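Local coordinates for Sel1 repeat family protein (Pseudomonas aeruginosa, PDB 6LCH) that probably serves as an immunity protein against the type VI secretion effector PldB, using a helical Sel1-repeat scaffold for protein binding, at residues Arg41-Ile46 with Gly75-Asp80; Ala66-Tyr69 with Trp73-Gly76. All blocks are in the same frame, centred on the assembly; numbering follows the deposited sequence.

Contact 1 (Arg41-Ile46 with Gly75-Asp80); sequences RPWPRI and GGVEKD
The indole of Trp43 meets the backbone of Gly76 and the side chain of Val77 obliquely, while one of its faces is covered from its own segment by Ile46, whose CD1 sits 3.5 Å above the plane, displaced toward the rim. The carbonyl carbon of Arg41 lies farther out above that same face. The Arg41 guanidinium in turn has Trp43 CZ2 3.5 Å above one of its faces, and its NH2 is tied to the backbone oxygen of Ala35.

Across the contact, the pyrrole part of the ring follows the glycine backbone, with Trp43 CD1 3.6 Å from Gly76 N. The six-membered part takes the valine: Val77 CG2 comes to 3.6 Å from Trp43 CE3, the two side chains crossing at about a right angle. CG of Trp43 stands anti to its carbonyl carbon (chi1 -71°), which swings the indole off the first turn of helix 43-55 toward the loop. Trp43 CB also touches Gly76 O at 3.7 Å. No hydrogen bond joins the segments; van der Waals contact with Gly76 and Val77 is what meets the indole.

Farther along the loop, Asp80 caps helix 81-93 through OD2 and Lys83 N. The arrangement belongs to the all-helical, TPR-like Sel1 fold; here Trp43, at the start of helix 43-55, packs on the loop between helix 59-70 and helix 81-93.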
loop_
_atom_site.group_PDB
_atom_site.type_symbol
_atom_site.label_atom_id
_atom_site.label_comp_id
_atom_site.label_asym_id
_atom_site.label_seq_id
_atom_site.Cartn_x
_atom_site.Cartn_y
_atom_site.Cartn_z
ATOM N N ARG A 41 -17.228 11.165 13.062
ATOM C CA ARG A 41 -18.177 10.366 12.316
ATOM C C ARG A 41 -19.063 9.550 13.247
ATOM O O ARG A 41 -18.806 9.449 14.448
ATOM C CB ARG A 41 -17.384 9.513 11.337
ATOM C CG ARG A 41 -16.593 10.389 10.370
ATOM C CD ARG A 41 -15.163 9.916 10.197
ATOM N NE ARG A 41 -14.270 10.483 11.201
ATOM C CZ ARG A 41 -12.953 10.577 11.057
ATOM N NH1 ARG A 41 -12.212 11.109 12.021
ATOM N NH2 ARG A 41 -12.375 10.145 9.945
ATOM N N PRO A 42 -20.164 8.986 12.727
ATOM C CA PRO A 42 -21.009 8.129 13.569
ATOM C C PRO A 42 -20.332 6.798 13.852
ATOM O O PRO A 42 -20.599 5.806 13.172
ATOM C CB PRO A 42 -22.275 7.949 12.724
ATOM C CG PRO A 42 -21.784 8.053 11.314
ATOM C CD PRO A 42 -20.687 9.086 11.350
ATOM N N TRP A 43 -19.455 6.768 14.852
ATOM C CA TRP A 43 -18.658 5.569 15.092
ATOM C C TRP A 43 -19.477 4.353 15.508
ATOM O O TRP A 43 -19.190 3.255 14.999
ATOM C CB TRP A 43 -17.562 5.881 16.117
ATOM C CG TRP A 43 -16.511 6.752 15.535
ATOM C CD1 TRP A 43 -16.230 8.034 15.883
ATOM C CD2 TRP A 43 -15.617 6.416 14.469
ATOM N NE1 TRP A 43 -15.203 8.517 15.109
ATOM C CE2 TRP A 43 -14.810 7.542 14.232
ATOM C CE3 TRP A 43 -15.416 5.267 13.696
ATOM C CZ2 TRP A 43 -13.817 7.558 13.258
ATOM C CZ3 TRP A 43 -14.429 5.282 12.728
ATOM C CH2 TRP A 43 -13.642 6.420 12.519
ATOM N N PRO A 44 -20.468 4.448 16.408
ATOM C CA PRO A 44 -21.318 3.271 16.655
ATOM C C PRO A 44 -21.941 2.711 15.389
ATOM O O PRO A 44 -22.032 1.485 15.235
ATOM C CB PRO A 44 -22.375 3.804 17.631
ATOM C CG PRO A 44 -21.682 4.902 18.352
ATOM C CD PRO A 44 -20.799 5.553 17.327
ATOM N N ARG A 45 -22.357 3.578 14.464
ATOM C CA ARG A 45 -22.909 3.090 13.204
ATOM C C ARG A 45 -21.826 2.484 12.319
ATOM O O ARG A 45 -22.039 1.433 11.703
ATOM C CB ARG A 45 -23.629 4.216 12.470
ATOM C CG ARG A 45 -24.093 3.830 11.079
ATOM C CD ARG A 45 -24.926 4.931 10.450
ATOM N NE ARG A 45 -25.786 4.427 9.381
ATOM C CZ ARG A 45 -26.885 3.703 9.578
ATOM N NH1 ARG A 45 -27.277 3.399 10.808
ATOM N NH2 ARG A 45 -27.600 3.290 8.539
ATOM N N ILE A 46 -20.664 3.138 12.233
ATOM C CA ILE A 46 -19.572 2.614 11.416
ATOM C C ILE A 46 -19.199 1.211 11.877
ATOM O O ILE A 46 -19.050 0.291 11.065
ATOM C CB ILE A 46 -18.362 3.565 11.462
ATOM C CG1 ILE A 46 -18.697 4.888 10.774
ATOM C CG2 ILE A 46 -17.147 2.930 10.811
ATOM C CD1 ILE A 46 -17.683 5.971 11.040
ATOM N N GLY A 75 -12.134 8.395 17.809
ATOM C CA GLY A 75 -12.589 8.902 19.091
ATOM C C GLY A 75 -13.629 8.008 19.734
ATOM O O GLY A 75 -13.655 7.851 20.958
ATOM N N GLY A 76 -14.484 7.391 18.922
ATOM C CA GLY A 76 -15.545 6.568 19.458
ATOM C C GLY A 76 -15.385 5.073 19.258
ATOM O O GLY A 76 -16.386 4.352 19.242
ATOM N N VAL A 77 -14.154 4.587 19.104
ATOM C CA VAL A 77 -13.889 3.158 18.950
ATOM C C VAL A 77 -12.792 2.753 19.926
ATOM O O VAL A 77 -11.683 3.299 19.885
ATOM C CB VAL A 77 -13.494 2.779 17.512
ATOM C CG1 VAL A 77 -13.246 1.276 17.416
ATOM C CG2 VAL A 77 -14.583 3.195 16.534
ATOM N N GLU A 78 -13.096 1.776 20.774
ATOM C CA GLU A 78 -12.197 1.337 21.829
ATOM C C GLU A 78 -11.080 0.467 21.265
ATOM O O GLU A 78 -11.317 -0.380 20.399
ATOM C CB GLU A 78 -12.987 0.550 22.875
ATOM C CG GLU A 78 -14.241 -0.138 22.298
ATOM C CD GLU A 78 -15.521 0.237 23.030
ATOM O OE1 GLU A 78 -15.507 0.290 24.277
ATOM O OE2 GLU A 78 -16.547 0.485 22.359
ATOM N N LYS A 79 -9.856 0.683 21.757
ATOM C CA LYS A 79 -8.781 -0.273 21.511
ATOM C C LYS A 79 -9.184 -1.639 22.034
ATOM O O LYS A 79 -9.496 -1.785 23.218
ATOM C CB LYS A 79 -7.479 0.155 22.192
ATOM C CG LYS A 79 -6.835 1.398 21.660
ATOM C CD LYS A 79 -6.539 2.403 22.747
ATOM C CE LYS A 79 -5.934 3.671 22.166
ATOM N NZ LYS A 79 -6.992 4.610 21.696
ATOM N N ASP A 80 -9.161 -2.645 21.162
ATOM C CA ASP A 80 -9.480 -4.015 21.572
ATOM C C ASP A 80 -8.583 -4.958 20.775
ATOM O O ASP A 80 -8.970 -5.445 19.709
ATOM C CB ASP A 80 -10.955 -4.332 21.373
ATOM C CG ASP A 80 -11.375 -5.593 22.101
ATOM O OD1 ASP A 80 -12.198 -5.500 23.031
ATOM O OD2 ASP A 80 -10.867 -6.678 21.751
#

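Contact 2 (Ala66-Tyr69 with Trp73-Gly76)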
loop_
_atom_site.group_PDB
_atom_site.type_symbol
_atom_site.label_atom_id
_atom_site.label_comp_id
_atom_site.label_asym_id
_atom_site.label_seq_id
_atom_site.Cartn_x
_atom_site.Cartn_y
_atom_site.Cartn_z
ATOM N N ALA A 66 -10.708 -4.216 12.132
ATOM C CA ALA A 66 -9.613 -4.569 13.027
ATOM C C ALA A 66 -8.591 -3.446 13.125
ATOM O O ALA A 66 -7.995 -3.232 14.186
ATOM C CB ALA A 66 -8.948 -5.859 12.557
ATOM N N ASN A 67 -8.367 -2.715 12.030
ATOM C CA ASN A 67 -7.460 -1.577 12.118
ATOM C C ASN A 67 -7.983 -0.531 13.089
ATOM O O ASN A 67 -7.189 0.159 13.729
ATOM C CB ASN A 67 -7.223 -0.943 10.749
ATOM C CG ASN A 67 -6.024 -0.005 10.753
ATOM O OD1 ASN A 67 -4.920 -0.393 11.137
ATOM N ND2 ASN A 67 -6.242 1.243 10.352
ATOM N N LEU A 68 -9.305 -0.401 13.217
ATOM C CA LEU A 68 -9.862 0.477 14.243
ATOM C C LEU A 68 -9.609 -0.083 15.642
ATOM O O LEU A 68 -9.218 0.655 16.555
ATOM C CB LEU A 68 -11.361 0.683 14.009
ATOM C CG LEU A 68 -11.830 1.109 12.613
ATOM C CD1 LEU A 68 -13.323 1.420 12.617
ATOM C CD2 LEU A 68 -11.034 2.299 12.098
ATOM N N TYR A 69 -9.832 -1.390 15.829
ATOM C CA TYR A 69 -9.657 -2.004 17.145
ATOM C C TYR A 69 -8.183 -2.175 17.500
ATOM O O TYR A 69 -7.805 -2.039 18.671
ATOM C CB TYR A 69 -10.352 -3.364 17.194
ATOM C CG TYR A 69 -11.861 -3.321 17.232
ATOM C CD1 TYR A 69 -12.538 -2.497 18.120
ATOM C CD2 TYR A 69 -12.610 -4.121 16.385
ATOM C CE1 TYR A 69 -13.924 -2.471 18.156
ATOM C CE2 TYR A 69 -13.985 -4.104 16.415
ATOM C CZ TYR A 69 -14.638 -3.273 17.296
ATOM O OH TYR A 69 -16.018 -3.260 17.319
ATOM N N TRP A 73 -7.369 4.821 17.263
ATOM C CA TRP A 73 -7.399 6.174 16.719
ATOM C C TRP A 73 -8.790 6.794 16.657
ATOM O O TRP A 73 -8.891 8.007 16.912
ATOM C CB TRP A 73 -6.706 6.207 15.346
ATOM C CG TRP A 73 -7.489 5.707 14.148
ATOM C CD1 TRP A 73 -7.351 4.502 13.529
ATOM C CD2 TRP A 73 -8.484 6.420 13.407
ATOM N NE1 TRP A 73 -8.209 4.405 12.467
ATOM C CE2 TRP A 73 -8.916 5.572 12.365
ATOM C CE3 TRP A 73 -9.055 7.689 13.520
ATOM C CZ2 TRP A 73 -9.890 5.949 11.450
ATOM C CZ3 TRP A 73 -10.025 8.061 12.610
ATOM C CH2 TRP A 73 -10.431 7.196 11.588
ATOM N N PRO A 74 -9.876 6.076 16.345
ATOM C CA PRO A 74 -11.185 6.741 16.328
ATOM C C PRO A 74 -11.597 7.177 17.725
ATOM O O PRO A 74 -11.429 6.443 18.701
ATOM C CB PRO A 74 -12.133 5.670 15.773
ATOM C CG PRO A 74 -11.258 4.642 15.151
ATOM C CD PRO A 74 -10.004 4.659 15.949
ATOM N N GLY A 75 -12.134 8.395 17.809
ATOM C CA GLY A 75 -12.589 8.902 19.091
ATOM C C GLY A 75 -13.629 8.008 19.734
ATOM O O GLY A 75 -13.655 7.851 20.958
ATOM N N GLY A 76 -14.484 7.391 18.922
ATOM C CA GLY A 76 -15.545 6.568 19.458
ATOM C C GLY A 76 -15.385 5.073 19.258
ATOM O O GLY A 76 -16.386 4.352 19.242
#
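Leu68 pushes one methyl, CD2, against the indole of Trp73, 3.5 Å from NE1 and 3.9 Å from CZ2, meeting the ring obliquely near its nitrogen. The setting is the helix-loop-helix of a Sel1 repeat: Leu68 belongs to the last turns of helix 59-70, and the chain leaving that helix doubles back on it before helix 81-93 begins.

The leucine CG is anti to its carbonyl carbon (chi1 -51°), which carries the branch out past the helix to the returning loop. Its CD2 therefore serves two neighbours, Trp73 and Pro74, whose CG is 3.9 Å from that methyl; leucine and proline cross at about a right angle. Trp73 instead holds its CG between the backbone N and the carbonyl carbon (chi1 79°), folding the indole back beside the following proline. Pro74 CD rests 3.3 Å above one face of that indole, offset toward the rim, a contact between sequence neighbours that covers part of that face.

Leu68 and Pro74 are buried, and Trp43 and Tyr50 of helix 43-55 pack against the leucine as well, whereas Trp73 is largely exposed. At the margin, the amide of Asn67 approaches the indole obliquely and makes no hydrogen bond to it: Asn67 ND2 stays 4.3 Å from Trp73 NE1.

Contacts 1 and 2 have centres about 6 Å apart and share Gly75 and Gly76, so one loop packs against both helix 43-55 and helix 59-70. The indoles of Trp43 and Trp73 form a T-shaped pair that joins the two contacts, with Trp43 CH2 3.4 Å from Trp73 CH2. Beside them Trp43 CZ2 touches Pro74 CB at 3.6 Å. Val77 reaches Leu68 and Tyr69, drawing contact 1 onto the helix of contact 2. Farther along, Asp80 N lies 2.9 Å from Tyr69 O, a probable hydrogen bond between the end of the loop and helix 59-70. Together the contacts set the loop 73-80 against the start of helix 43-55 and the end of helix 59-70.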